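Local coordinates for DsbA family protein (Salmonella typhimurium, PDB 7JVE) that acts as a trimeric thioredoxin-like enzyme that both oxidises thiols and isomerises disulfide bonds, at residues P217-V221 and V233-G238; A84-F90 and T114-E120; P129-A134 and L167-Y173; D152-L157 and L175-Y179; Y65-L69 and L207-M211. All blocks are in the same frame, centred on the assembly; numbering follows the deposited sequence.

Contact 1 (P217-V221 and V233-G238)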
# COMPACT_ATOMS: atom_id res chain seq x y z
N PRO A 217 16.55 -0.31 -8.00
CA PRO A 217 17.79 0.35 -7.57
C PRO A 217 18.29 -0.20 -6.24
O PRO A 217 17.51 -0.64 -5.39
CB PRO A 217 17.38 1.83 -7.44
CG PRO A 217 16.19 1.96 -8.37
CD PRO A 217 15.44 0.65 -8.17
N ALA A 218 19.62 -0.18 -6.07
CA ALA A 218 20.25 -0.80 -4.91
C ALA A 218 21.68 -0.30 -4.75
O ALA A 218 22.29 0.21 -5.70
CB ALA A 218 20.27 -2.34 -5.01
N PHE A 219 22.19 -0.46 -3.53
CA PHE A 219 23.58 -0.23 -3.16
C PHE A 219 24.22 -1.55 -2.80
O PHE A 219 23.60 -2.36 -2.10
CB PHE A 219 23.71 0.69 -1.94
CG PHE A 219 23.18 2.08 -2.15
CD1 PHE A 219 21.86 2.38 -1.85
CD2 PHE A 219 24.01 3.09 -2.61
CE1 PHE A 219 21.36 3.64 -2.03
CE2 PHE A 219 23.51 4.37 -2.80
CZ PHE A 219 22.19 4.65 -2.52
N VAL A 220 25.46 -1.76 -3.24
CA VAL A 220 26.33 -2.80 -2.72
C VAL A 220 27.55 -2.14 -2.09
O VAL A 220 28.29 -1.40 -2.75
CB VAL A 220 26.79 -3.79 -3.80
CG1 VAL A 220 27.47 -4.99 -3.12
CG2 VAL A 220 25.63 -4.22 -4.68
N VAL A 221 27.77 -2.45 -0.82
CA VAL A 221 28.88 -1.92 -0.05
C VAL A 221 29.75 -3.10 0.36
O VAL A 221 29.27 -4.05 1.00
CB VAL A 221 28.39 -1.13 1.17
CG1 VAL A 221 29.55 -0.38 1.82
CG2 VAL A 221 27.24 -0.18 0.74
N VAL A 233 30.06 -7.10 3.89
CA VAL A 233 29.31 -6.73 2.69
C VAL A 233 27.88 -6.38 3.09
O VAL A 233 27.27 -7.07 3.90
CB VAL A 233 29.29 -7.88 1.67
CG1 VAL A 233 28.52 -7.47 0.41
CG2 VAL A 233 30.70 -8.36 1.36
N THR A 234 27.33 -5.34 2.49
CA THR A 234 25.94 -5.01 2.79
C THR A 234 25.25 -4.65 1.48
O THR A 234 25.79 -3.88 0.69
CB THR A 234 25.85 -3.86 3.79
OG1 THR A 234 26.76 -4.07 4.86
CG2 THR A 234 24.46 -3.87 4.41
N VAL A 235 24.05 -5.19 1.26
CA VAL A 235 23.25 -4.87 0.08
C VAL A 235 22.03 -4.10 0.56
O VAL A 235 21.30 -4.57 1.44
CB VAL A 235 22.86 -6.14 -0.70
CG1 VAL A 235 21.88 -5.82 -1.80
CG2 VAL A 235 24.12 -6.81 -1.28
N ILE A 236 21.82 -2.91 0.02
CA ILE A 236 20.82 -2.00 0.57
C ILE A 236 19.88 -1.47 -0.50
O ILE A 236 20.34 -1.07 -1.58
CB ILE A 236 21.51 -0.83 1.30
CG1 ILE A 236 22.63 -1.37 2.20
CG2 ILE A 236 20.46 0.04 2.04
CD1 ILE A 236 23.24 -0.35 3.13
N PRO A 237 18.57 -1.39 -0.22
CA PRO A 237 17.64 -0.79 -1.18
C PRO A 237 18.05 0.63 -1.58
O PRO A 237 18.65 1.37 -0.80
CB PRO A 237 16.31 -0.78 -0.42
CG PRO A 237 16.46 -1.90 0.61
CD PRO A 237 17.91 -1.80 1.03
N GLY A 238 17.70 1.01 -2.81
CA GLY A 238 17.97 2.36 -3.25
C GLY A 238 17.40 3.41 -2.31
O GLY A 238 17.99 4.47 -2.13
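Phe219 and Ile236 face each other as a hydrogen-bonded antiparallel pair. Phe219 N donates to Ile236 O over 2.8 Å, almost straight at 171°. Ile236 N returns a bond to Phe219 O. Val221 and Thr234 repeat the exchange two residues further on. Side-chain packing is tight at the Phe219 ring. Its CG stands beside the backbone N (chi1 -63°), which directs the ring along the partner strand toward Gly238. There Phe219 CD1 lies 3.5 Å from Pro237 O, an oxygen in the ring plane at its edge. Phe219 CE1 comes equally close, 3.5 Å, to Gly238 O. Gly238 N also bonds to Pro217 O at 3.1 Å, with the donor well above the carbonyl plane.

The two strands make the beta hairpin at one side of the thioredoxin-fold sheet, with 234-237 outermost in this chain. Pro217 probably corresponds to the family's cis-proline, and its ring touches Cys94 of the disulfide. Leu245 of helix 242-253 packs on both Phe219 and Ile236.

The other face is looser. Val220 CG1 lies 4.2 Å from Val235 CG2 and 4.4 Å from Val233 CG1. Helix 37-64 packs there, and Val163 of the second subunit touches Val235. Thr234, on the Phe219 face, is partly exposed. Its OG1 is hydrogen-bonded to Lys251 NZ.

Contact 2 (A84-F90 and T114-E120)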
# COMPACT_ATOMS: atom_id res chain seq x y z
N ALA A 84 37.17 0.37 0.74
CA ALA A 84 35.75 0.07 0.60
C ALA A 84 35.16 0.74 -0.64
O ALA A 84 35.55 1.85 -1.03
CB ALA A 84 34.96 0.52 1.83
N ALA A 85 34.18 0.05 -1.23
CA ALA A 85 33.44 0.57 -2.37
C ALA A 85 31.94 0.54 -2.09
O ALA A 85 31.42 -0.33 -1.38
CB ALA A 85 33.74 -0.22 -3.64
N VAL A 86 31.26 1.52 -2.66
CA VAL A 86 29.81 1.63 -2.65
C VAL A 86 29.40 1.65 -4.11
O VAL A 86 29.73 2.59 -4.83
CB VAL A 86 29.33 2.90 -1.92
CG1 VAL A 86 27.80 3.04 -2.02
CG2 VAL A 86 29.80 2.88 -0.49
N VAL A 87 28.71 0.60 -4.55
CA VAL A 87 28.29 0.44 -5.93
C VAL A 87 26.82 0.80 -6.01
O VAL A 87 26.00 0.25 -5.27
CB VAL A 87 28.55 -1.00 -6.43
CG1 VAL A 87 28.22 -1.13 -7.91
CG2 VAL A 87 29.97 -1.40 -6.16
N MET A 88 26.46 1.74 -6.89
CA MET A 88 25.10 2.27 -6.91
C MET A 88 24.43 1.99 -8.25
O MET A 88 24.86 2.51 -9.29
CB MET A 88 25.07 3.76 -6.58
CG MET A 88 25.75 4.14 -5.26
SD MET A 88 26.27 5.87 -5.08
CE MET A 88 27.46 6.07 -6.42
N PHE A 89 23.38 1.17 -8.20
CA PHE A 89 22.49 0.93 -9.33
C PHE A 89 21.34 1.93 -9.27
O PHE A 89 20.58 1.98 -8.29
CB PHE A 89 21.97 -0.50 -9.29
CG PHE A 89 23.04 -1.53 -9.51
CD1 PHE A 89 23.94 -1.84 -8.50
CD2 PHE A 89 23.17 -2.15 -10.76
CE1 PHE A 89 24.93 -2.80 -8.71
CE2 PHE A 89 24.15 -3.10 -10.99
CZ PHE A 89 25.04 -3.44 -9.96
N PHE A 90 21.21 2.74 -10.32
CA PHE A 90 20.23 3.81 -10.33
C PHE A 90 19.81 4.07 -11.77
O PHE A 90 20.55 3.78 -12.72
CB PHE A 90 20.78 5.09 -9.71
CG PHE A 90 21.89 5.69 -10.51
CD1 PHE A 90 23.19 5.22 -10.37
CD2 PHE A 90 21.63 6.66 -11.47
CE1 PHE A 90 24.20 5.74 -11.14
CE2 PHE A 90 22.64 7.18 -12.23
CZ PHE A 90 23.93 6.73 -12.07
N THR A 114 36.73 6.56 0.22
CA THR A 114 35.93 5.43 -0.22
C THR A 114 35.58 5.61 -1.69
O THR A 114 35.39 6.73 -2.17
CB THR A 114 34.67 5.29 0.64
OG1 THR A 114 35.03 4.90 1.97
CG2 THR A 114 33.68 4.28 0.07
N ARG A 115 35.53 4.50 -2.42
CA ARG A 115 35.25 4.54 -3.85
C ARG A 115 33.75 4.40 -4.09
O ARG A 115 33.12 3.46 -3.59
CB ARG A 115 36.02 3.42 -4.57
CG ARG A 115 35.96 3.49 -6.07
CD ARG A 115 36.70 2.33 -6.73
NE ARG A 115 36.48 2.32 -8.17
CZ ARG A 115 36.35 1.22 -8.90
NH1 ARG A 115 36.41 0.03 -8.31
NH2 ARG A 115 36.13 1.30 -10.21
N PHE A 116 33.18 5.33 -4.86
CA PHE A 116 31.77 5.30 -5.22
C PHE A 116 31.65 5.03 -6.71
O PHE A 116 32.17 5.79 -7.53
CB PHE A 116 31.06 6.59 -4.82
CG PHE A 116 30.95 6.79 -3.33
CD1 PHE A 116 32.05 7.24 -2.59
CD2 PHE A 116 29.75 6.53 -2.66
CE1 PHE A 116 31.95 7.44 -1.20
CE2 PHE A 116 29.64 6.73 -1.28
CZ PHE A 116 30.74 7.18 -0.55
N ILE A 117 31.01 3.91 -7.05
CA ILE A 117 30.91 3.41 -8.41
C ILE A 117 29.47 3.58 -8.88
O ILE A 117 28.54 3.26 -8.14
CB ILE A 117 31.37 1.94 -8.48
CG1 ILE A 117 32.76 1.80 -7.85
CG2 ILE A 117 31.33 1.44 -9.91
CD1 ILE A 117 33.36 0.40 -7.95
N PHE A 118 29.30 4.07 -10.10
CA PHE A 118 27.99 4.43 -10.64
C PHE A 118 27.57 3.43 -11.71
O PHE A 118 28.22 3.30 -12.75
CB PHE A 118 28.05 5.85 -11.22
CG PHE A 118 28.24 6.93 -10.17
CD1 PHE A 118 29.50 7.20 -9.67
CD2 PHE A 118 27.15 7.65 -9.67
CE1 PHE A 118 29.69 8.19 -8.69
CE2 PHE A 118 27.32 8.64 -8.70
CZ PHE A 118 28.60 8.91 -8.20
N LYS A 119 26.48 2.72 -11.46
CA LYS A 119 25.97 1.73 -12.42
C LYS A 119 24.62 2.23 -12.96
O LYS A 119 23.57 1.94 -12.38
CB LYS A 119 25.81 0.34 -11.77
CG LYS A 119 27.07 -0.18 -11.13
CD LYS A 119 28.09 -0.55 -12.21
CE LYS A 119 29.10 -1.55 -11.68
NZ LYS A 119 30.04 -1.99 -12.74
N GLU A 120 24.66 2.95 -14.07
CA GLU A 120 23.44 3.43 -14.72
C GLU A 120 22.73 2.28 -15.42
O GLU A 120 23.37 1.51 -16.15
CB GLU A 120 23.79 4.52 -15.74
CG GLU A 120 24.30 5.79 -15.12
CD GLU A 120 24.89 6.74 -16.14
OE1 GLU A 120 24.23 6.99 -17.16
OE2 GLU A 120 26.00 7.28 -15.90
O HOH W 1 37.49 2.85 1.83
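Val86 and Met88 use both their backbone N and O on strand 115-120. Val86 N donates to Arg115 O over 2.8 Å, and Val86 O accepts from Ile117 N. Met88 N reaches Ile117 O, and Met88 O takes Lys119 N at 2.7 Å. Ala84 O and Phe90 N complete the six-bond parallel ladder. Ala85, Val87 and Phe89 turn their bonds to strand 218-223 instead. At the start of both strands a water accepts from Ala84 N at 2.7 Å and is also hydrogen-bonded to Thr114 OG1.

The polar side-chain ends find partners outside the pair. Lys119 NZ bonds to Ser74 OG and Glu68 O. The Arg115 guanidinium reaches Gln224 OE1, Leu70 O and Ser71 O. Glu120 OE2 bonds to Tyr150 OH.

Met88 bends at its last torsion (chi3 -62°). Its CE makes a CH-pi contact over the Phe118 face, 3.5 Å from the ring centroid. SD stands farther above that face, a Met-aromatic contact. Phe90 CE1 meets the same ring at its edge. On the opposite sheet face, Lys119 CB sits over the Phe89 ring.

The strands are the parallel pair of a beta-alpha-beta unit, joined by the crossover through helix 95-110. With the ladder made and these side-chain ends partnered, the polar groups can lie buried beside apolar side chains.

Contact 3 (P129-A134 and L167-Y173)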
# COMPACT_ATOMS: atom_id res chain seq x y z
N PRO A 129 16.10 4.19 -24.43
CA PRO A 129 16.67 5.31 -25.21
C PRO A 129 17.18 6.46 -24.34
O PRO A 129 18.30 6.95 -24.57
CB PRO A 129 15.50 5.73 -26.12
CG PRO A 129 14.58 4.52 -26.18
CD PRO A 129 14.71 3.88 -24.81
N VAL A 130 16.43 6.87 -23.31
CA VAL A 130 16.87 7.96 -22.45
C VAL A 130 18.02 7.52 -21.53
O VAL A 130 19.02 8.23 -21.40
CB VAL A 130 15.68 8.53 -21.65
CG1 VAL A 130 16.15 9.48 -20.57
CG2 VAL A 130 14.73 9.27 -22.60
N SER A 131 17.89 6.36 -20.88
CA SER A 131 18.98 5.89 -20.03
C SER A 131 20.26 5.69 -20.84
O SER A 131 21.35 6.08 -20.39
CB SER A 131 18.61 4.58 -19.30
OG SER A 131 17.60 4.82 -18.35
N GLY A 132 20.15 5.08 -22.02
CA GLY A 132 21.33 4.88 -22.84
C GLY A 132 21.98 6.18 -23.26
O GLY A 132 23.21 6.30 -23.23
N LEU A 133 21.17 7.16 -23.67
CA LEU A 133 21.71 8.47 -24.03
C LEU A 133 22.39 9.13 -22.85
O LEU A 133 23.45 9.75 -23.01
CB LEU A 133 20.60 9.38 -24.57
CG LEU A 133 21.08 10.81 -24.90
CD1 LEU A 133 22.24 10.77 -25.90
CD2 LEU A 133 19.96 11.76 -25.40
N ALA A 134 21.79 9.05 -21.66
CA ALA A 134 22.40 9.69 -20.50
C ALA A 134 23.70 9.00 -20.13
O ALA A 134 24.65 9.66 -19.69
CB ALA A 134 21.43 9.71 -19.31
N LEU A 167 11.63 12.62 -18.38
CA LEU A 167 12.93 12.96 -18.96
C LEU A 167 13.02 12.46 -20.40
O LEU A 167 12.94 11.25 -20.64
CB LEU A 167 14.06 12.37 -18.13
CG LEU A 167 15.46 12.88 -18.45
CD1 LEU A 167 15.54 14.37 -18.21
CD2 LEU A 167 16.50 12.17 -17.60
N THR A 168 13.20 13.37 -21.35
CA THR A 168 13.29 13.03 -22.77
C THR A 168 14.73 13.13 -23.27
O THR A 168 15.58 13.77 -22.66
CB THR A 168 12.40 13.94 -23.62
OG1 THR A 168 12.90 15.28 -23.52
CG2 THR A 168 10.93 13.87 -23.21
N GLU A 169 14.98 12.50 -24.42
CA GLU A 169 16.30 12.64 -25.03
C GLU A 169 16.61 14.11 -25.29
O GLU A 169 17.72 14.57 -25.01
CB GLU A 169 16.42 11.82 -26.31
CG GLU A 169 16.46 10.34 -25.97
CD GLU A 169 16.61 9.39 -27.15
OE1 GLU A 169 17.46 9.60 -28.03
OE2 GLU A 169 15.82 8.43 -27.24
N HIS A 170 15.61 14.86 -25.77
CA HIS A 170 15.79 16.29 -25.95
C HIS A 170 16.31 16.97 -24.68
O HIS A 170 17.17 17.84 -24.76
CB HIS A 170 14.48 16.95 -26.38
CG HIS A 170 14.56 18.44 -26.45
ND1 HIS A 170 15.18 19.11 -27.49
CD2 HIS A 170 14.14 19.40 -25.59
CE1 HIS A 170 15.12 20.41 -27.27
NE2 HIS A 170 14.50 20.61 -26.13
N ASP A 171 15.76 16.59 -23.51
CA ASP A 171 16.22 17.16 -22.24
C ASP A 171 17.68 16.84 -21.98
O ASP A 171 18.45 17.69 -21.53
CB ASP A 171 15.39 16.63 -21.06
CG ASP A 171 13.96 17.13 -21.05
OD1 ASP A 171 13.70 18.28 -21.49
OD2 ASP A 171 13.08 16.35 -20.59
N VAL A 172 18.06 15.59 -22.20
CA VAL A 172 19.43 15.17 -21.96
C VAL A 172 20.38 15.93 -22.88
O VAL A 172 21.39 16.49 -22.42
CB VAL A 172 19.55 13.64 -22.14
CG1 VAL A 172 21.00 13.17 -21.99
CG2 VAL A 172 18.64 12.95 -21.13
N TYR A 173 20.07 15.99 -24.18
CA TYR A 173 20.91 16.73 -25.11
C TYR A 173 21.02 18.19 -24.69
O TYR A 173 22.09 18.80 -24.81
CB TYR A 173 20.35 16.67 -26.52
CG TYR A 173 20.50 15.36 -27.23
CD1 TYR A 173 21.72 14.72 -27.30
CD2 TYR A 173 19.41 14.78 -27.87
CE1 TYR A 173 21.84 13.53 -27.96
CE2 TYR A 173 19.52 13.61 -28.53
CZ TYR A 173 20.74 12.99 -28.59
OH TYR A 173 20.83 11.80 -29.26
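Leu133 and Tyr173 cross at about a right angle, between two helices of the helical insertion that DsbA-type proteins carry in the thioredoxin fold. The short helical segments run nearly parallel, 13° apart, with their axes 9.6 Å from each other. The second helix opens with a capping box. Thr168 OG1 accepts from Asp171 N, and Asp171 OD2 accepts from Thr168 N.

Leu133 leads the contact. Its CG lies opposite the backbone N (chi1 176°), which extends the branched end toward helix 169-176. CD2 then stands over the centre of the Tyr173 ring, 3.5 Å from its centroid and 13° off the normal. The other methyl, CD1, lies out by Tyr173 CE1, nearer the rim. The same Tyr173 ring makes a cation-pi contact with Lys189.

Val172 takes a different course. It slides past Leu133 in the opposite direction, and its CG1 comes 3.7 Å from Leu133 CG. That methyl also rests 4.0 Å from Ala134 CA. Leu133 thus meets an aromatic face and a valine branch at once.

One turn earlier, Val130 uses its two methyls separately. CG1 crosses the end of Leu167, 4.0 Å from Leu167 CD2. It also lies 4.3 Å from Val172 CG2. Leu167 N is held by Gln93 OE1, which fixes the chain just before the cap. The second methyl of Val130, CG2, lies against the backbone, 3.3 Å from Leu167 O.

Contact 4 (D152-L157 and L175-Y179)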
# COMPACT_ATOMS: atom_id res chain seq x y z
N ASP A 152 29.19 16.16 -11.22
CA ASP A 152 28.42 17.37 -11.52
C ASP A 152 27.36 17.10 -12.58
O ASP A 152 26.22 17.55 -12.47
CB ASP A 152 29.28 18.54 -12.02
CG ASP A 152 30.29 19.00 -11.01
OD1 ASP A 152 31.42 19.35 -11.42
OD2 ASP A 152 29.97 18.97 -9.80
N TRP A 153 27.75 16.40 -13.65
CA TRP A 153 26.79 16.08 -14.69
C TRP A 153 25.65 15.23 -14.13
O TRP A 153 24.47 15.49 -14.39
CB TRP A 153 27.50 15.36 -15.84
CG TRP A 153 26.61 14.46 -16.61
CD1 TRP A 153 26.52 13.10 -16.48
CD2 TRP A 153 25.66 14.85 -17.60
NE1 TRP A 153 25.57 12.62 -17.36
CE2 TRP A 153 25.03 13.66 -18.06
CE3 TRP A 153 25.28 16.07 -18.17
CZ2 TRP A 153 24.04 13.66 -19.06
CZ3 TRP A 153 24.29 16.08 -19.16
CH2 TRP A 153 23.68 14.87 -19.59
N HIS A 154 26.00 14.20 -13.37
CA HIS A 154 25.03 13.30 -12.78
C HIS A 154 24.03 14.07 -11.92
O HIS A 154 22.81 13.93 -12.09
CB HIS A 154 25.81 12.25 -11.99
CG HIS A 154 25.00 11.45 -11.01
ND1 HIS A 154 24.56 10.18 -11.29
CD2 HIS A 154 24.63 11.71 -9.74
CE1 HIS A 154 23.91 9.70 -10.24
NE2 HIS A 154 23.94 10.62 -9.28
N ASN A 155 24.52 14.90 -11.00
CA ASN A 155 23.61 15.68 -10.17
C ASN A 155 22.79 16.66 -11.00
O ASN A 155 21.61 16.90 -10.71
CB ASN A 155 24.40 16.44 -9.11
CG ASN A 155 25.01 15.51 -8.08
OD1 ASN A 155 24.43 14.49 -7.76
ND2 ASN A 155 26.19 15.87 -7.58
N ALA A 156 23.39 17.23 -12.05
CA ALA A 156 22.66 18.20 -12.85
C ALA A 156 21.50 17.54 -13.58
O ALA A 156 20.44 18.15 -13.74
CB ALA A 156 23.60 18.90 -13.83
N LEU A 157 21.69 16.29 -14.01
CA LEU A 157 20.63 15.60 -14.72
C LEU A 157 19.44 15.33 -13.81
O LEU A 157 18.30 15.67 -14.15
CB LEU A 157 21.19 14.32 -15.33
CG LEU A 157 20.29 13.62 -16.35
CD1 LEU A 157 19.77 14.62 -17.38
CD2 LEU A 157 21.03 12.46 -17.02
N LEU A 175 20.79 19.65 -21.72
CA LEU A 175 21.79 19.78 -20.67
C LEU A 175 23.18 19.43 -21.19
O LEU A 175 24.16 20.12 -20.88
CB LEU A 175 21.41 18.91 -19.46
CG LEU A 175 22.32 19.00 -18.23
CD1 LEU A 175 22.34 20.41 -17.60
CD2 LEU A 175 21.96 17.96 -17.16
N ALA A 176 23.28 18.38 -22.02
CA ALA A 176 24.60 17.86 -22.38
C ALA A 176 25.42 18.86 -23.20
O ALA A 176 26.65 18.81 -23.17
CB ALA A 176 24.47 16.54 -23.14
N GLN A 177 24.76 19.75 -23.94
CA GLN A 177 25.54 20.72 -24.72
C GLN A 177 26.46 21.56 -23.84
O GLN A 177 27.44 22.11 -24.34
CB GLN A 177 24.62 21.63 -25.54
CG GLN A 177 23.74 22.53 -24.69
CD GLN A 177 22.64 23.20 -25.51
OE1 GLN A 177 22.79 23.39 -26.71
NE2 GLN A 177 21.54 23.55 -24.86
N HIS A 178 26.18 21.66 -22.53
CA HIS A 178 27.04 22.41 -21.62
C HIS A 178 28.19 21.58 -21.05
O HIS A 178 29.08 22.16 -20.40
CB HIS A 178 26.19 22.98 -20.47
CG HIS A 178 25.07 23.84 -20.95
ND1 HIS A 178 25.28 25.04 -21.61
CD2 HIS A 178 23.73 23.66 -20.93
CE1 HIS A 178 24.12 25.57 -21.95
NE2 HIS A 178 23.16 24.75 -21.55
N TYR A 179 28.21 20.27 -21.26
CA TYR A 179 29.27 19.44 -20.71
C TYR A 179 30.16 18.82 -21.77
O TYR A 179 31.26 18.35 -21.43
CB TYR A 179 28.68 18.30 -19.86
CG TYR A 179 28.07 18.81 -18.58
CD1 TYR A 179 26.83 19.45 -18.59
CD2 TYR A 179 28.73 18.67 -17.37
CE1 TYR A 179 26.28 19.91 -17.43
CE2 TYR A 179 28.18 19.13 -16.21
CZ TYR A 179 26.96 19.75 -16.25
OH TYR A 179 26.41 20.22 -15.09
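Within the helical insertion of the DsbA fold, helix 147-159 packs on helix 169-176 and the residues that follow it. Trp153 and Tyr179 form a T-shaped aromatic pair there. The six-membered ring of Trp153 turns its edge to the Tyr179 face, with planes at 71° and centroids 5.4 Å apart. Of the indole atoms, CE3 comes closest to the phenol ring, 3.7 Å from Tyr179 CD1. Trp153 CB touches the same phenol ring off-centre.

Leu175 packs beside this pair, on Trp153 and the next turn of helix 147-159. Its CG lies opposite the backbone N (chi1 -176°), so that CD2 projects at the other helix. Leu175 CD2 is 3.6 Å from Trp153 CZ3 and also meets Ala156 CB and Leu157 CD1. It presses on the backbone at Leu157 N as well. Ala156 CB touches both Leu175 and Tyr179, and lies 3.4 Å from Tyr179 OH. Ala176 CB meets the far corner of the indole at CH2.

A magnesium ion lies about 4 Å from the Tyr179 side chain. Trp153 and Ala176 also touch Val137 of helix 128-145. Such an aromatic and aliphatic core between short helices belongs to the helical domain of DsbA-like thioredoxin proteins.

Contact 5 (Y65-L69 and L207-M211)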
# COMPACT_ATOMS: atom_id res chain seq x y z
N TYR A 65 30.07 -11.68 -8.15
CA TYR A 65 30.25 -10.71 -9.22
C TYR A 65 31.12 -9.54 -8.81
O TYR A 65 31.01 -8.45 -9.37
CB TYR A 65 28.89 -10.24 -9.75
CG TYR A 65 28.14 -11.38 -10.41
CD1 TYR A 65 28.42 -11.77 -11.71
CD2 TYR A 65 27.19 -12.10 -9.70
CE1 TYR A 65 27.74 -12.83 -12.30
CE2 TYR A 65 26.51 -13.16 -10.27
CZ TYR A 65 26.79 -13.53 -11.57
OH TYR A 65 26.11 -14.59 -12.11
N ARG A 66 32.01 -9.74 -7.84
CA ARG A 66 32.88 -8.66 -7.37
C ARG A 66 33.59 -7.95 -8.52
O ARG A 66 33.62 -6.72 -8.59
CB ARG A 66 33.90 -9.22 -6.37
CG ARG A 66 34.82 -8.15 -5.77
CD ARG A 66 35.91 -8.76 -4.88
NE ARG A 66 35.85 -8.23 -3.52
CZ ARG A 66 35.42 -8.91 -2.46
NH1 ARG A 66 35.02 -10.16 -2.61
NH2 ARG A 66 35.41 -8.35 -1.27
N ALA A 67 34.19 -8.72 -9.44
CA ALA A 67 34.99 -8.07 -10.47
C ALA A 67 34.14 -7.15 -11.33
O ALA A 67 34.56 -6.02 -11.65
CB ALA A 67 35.71 -9.12 -11.34
N GLU A 68 32.94 -7.59 -11.69
CA GLU A 68 32.05 -6.75 -12.47
C GLU A 68 31.58 -5.55 -11.65
O GLU A 68 31.54 -4.43 -12.15
CB GLU A 68 30.85 -7.58 -12.94
CG GLU A 68 31.26 -8.68 -13.92
CD GLU A 68 31.54 -10.04 -13.24
OE1 GLU A 68 31.03 -11.07 -13.75
OE2 GLU A 68 32.21 -10.09 -12.19
N LEU A 69 31.22 -5.78 -10.38
CA LEU A 69 30.77 -4.69 -9.52
C LEU A 69 31.82 -3.60 -9.40
O LEU A 69 31.49 -2.41 -9.34
CB LEU A 69 30.40 -5.23 -8.14
CG LEU A 69 29.11 -6.03 -8.02
CD1 LEU A 69 29.06 -6.77 -6.69
CD2 LEU A 69 27.89 -5.15 -8.18
N LEU A 207 24.53 -7.14 -15.54
CA LEU A 207 24.97 -7.24 -14.15
C LEU A 207 23.81 -7.08 -13.17
O LEU A 207 23.73 -7.80 -12.17
CB LEU A 207 26.05 -6.20 -13.86
CG LEU A 207 26.57 -6.14 -12.41
CD1 LEU A 207 27.15 -7.50 -11.95
CD2 LEU A 207 27.56 -5.00 -12.16
N ALA A 208 22.89 -6.14 -13.43
CA ALA A 208 21.73 -6.02 -12.54
C ALA A 208 20.92 -7.31 -12.53
O ALA A 208 20.43 -7.74 -11.47
CB ALA A 208 20.84 -4.85 -12.95
N GLN A 209 20.76 -7.96 -13.68
CA GLN A 209 19.99 -9.19 -13.72
C GLN A 209 20.71 -10.31 -12.98
O GLN A 209 20.08 -11.08 -12.24
CB GLN A 209 19.71 -9.59 -15.17
CG GLN A 209 18.63 -8.71 -15.79
CD GLN A 209 18.51 -8.82 -17.31
OE1 GLN A 209 17.84 -8.00 -17.93
NE2 GLN A 209 19.17 -9.82 -17.90
N HIS A 210 22.03 -10.41 -13.17
CA HIS A 210 22.82 -11.37 -12.40
C HIS A 210 22.79 -11.07 -10.91
O HIS A 210 22.88 -11.99 -10.10
CB HIS A 210 24.28 -11.38 -12.88
CG HIS A 210 24.47 -12.06 -14.20
ND1 HIS A 210 25.43 -11.68 -15.11
CD2 HIS A 210 23.81 -13.10 -14.76
CE1 HIS A 210 25.36 -12.46 -16.17
NE2 HIS A 210 24.39 -13.34 -15.99
N MET A 211 22.70 -9.79 -10.53
CA MET A 211 22.62 -9.45 -9.11
C MET A 211 21.21 -9.57 -8.57
O MET A 211 21.00 -9.34 -7.38
CB MET A 211 23.15 -8.03 -8.88
CG MET A 211 24.67 -7.94 -8.96
SD MET A 211 25.50 -8.91 -7.68
CE MET A 211 24.74 -8.20 -6.23
O HOH W 2 23.06 -14.55 -10.97
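Tyr65 has its CG opposite the carbonyl carbon (chi1 -65°), which turns its ring to the end of helix 199-210. His210 has a similar first torsion, -74°, and directs its side chain back at Tyr65. The two rings become almost parallel, with planes 7° apart. The offset is large, so little of one ring lies over the other, and their centroids are 5.1 Å apart. What lies over the Tyr65 face is mainly His210 CB, 3.9 Å from the ring centroid. In return, Tyr65 OH stands over a face of the imidazole, 3.7 Å from His210 CG.

Met211 bends at chi2 and chi3. This brings its sulfur beside the CB and CD2 side of the tyrosine, with SD 4.1 Å from Tyr65 CD2. The approach is oblique, and the pair is a Met-aromatic contact.

Leu207 supplies the aliphatic part. Its CD1 touches Tyr65 CB at 3.9 Å and Glu68 CB at 3.8 Å. Its CD2 crosses to Leu69 CD2 at 4.0 Å. Leu69 and Leu207 both rest on Phe89 of strand 84-90, so the contact ties two helices to the central sheet. Helix 66-69 follows directly on the long helix 37-64.

A water bridges the polar rim. It donates to His210 O at 2.7 Å and also hydrogen-bonds Tyr65 OH. Apart from this bridge, the contact rests on ring, sulfur and methyl packing. The Glu68 carboxylate lies near His210 without touching it and might slightly favour a protonated imidazole.

Overall arrangement
Contacts 1 and 2 lie in the thioredoxin sheet, and contact 5 packs on it. Contacts 1 and 2 have centres 9 Å apart, and their strands 84-90 and 218-223 are neighbours in that sheet. The centre of contact 5 is about 12 Å from each. Its two segments are far apart in sequence and enclose contacts 2, 3 and 4; contact 1 follows. Contacts 3 and 4 lie in the helical insertion, 11 Å apart between centres. Both use helix 169-176, and their segments alternate along the chain. Contact 2 touches contact 3 through Glu120 and contact 4 through Phe90 and Phe118, which meet His154. The insertion is thus packed directly against the strand that leads to the active-site disulfide.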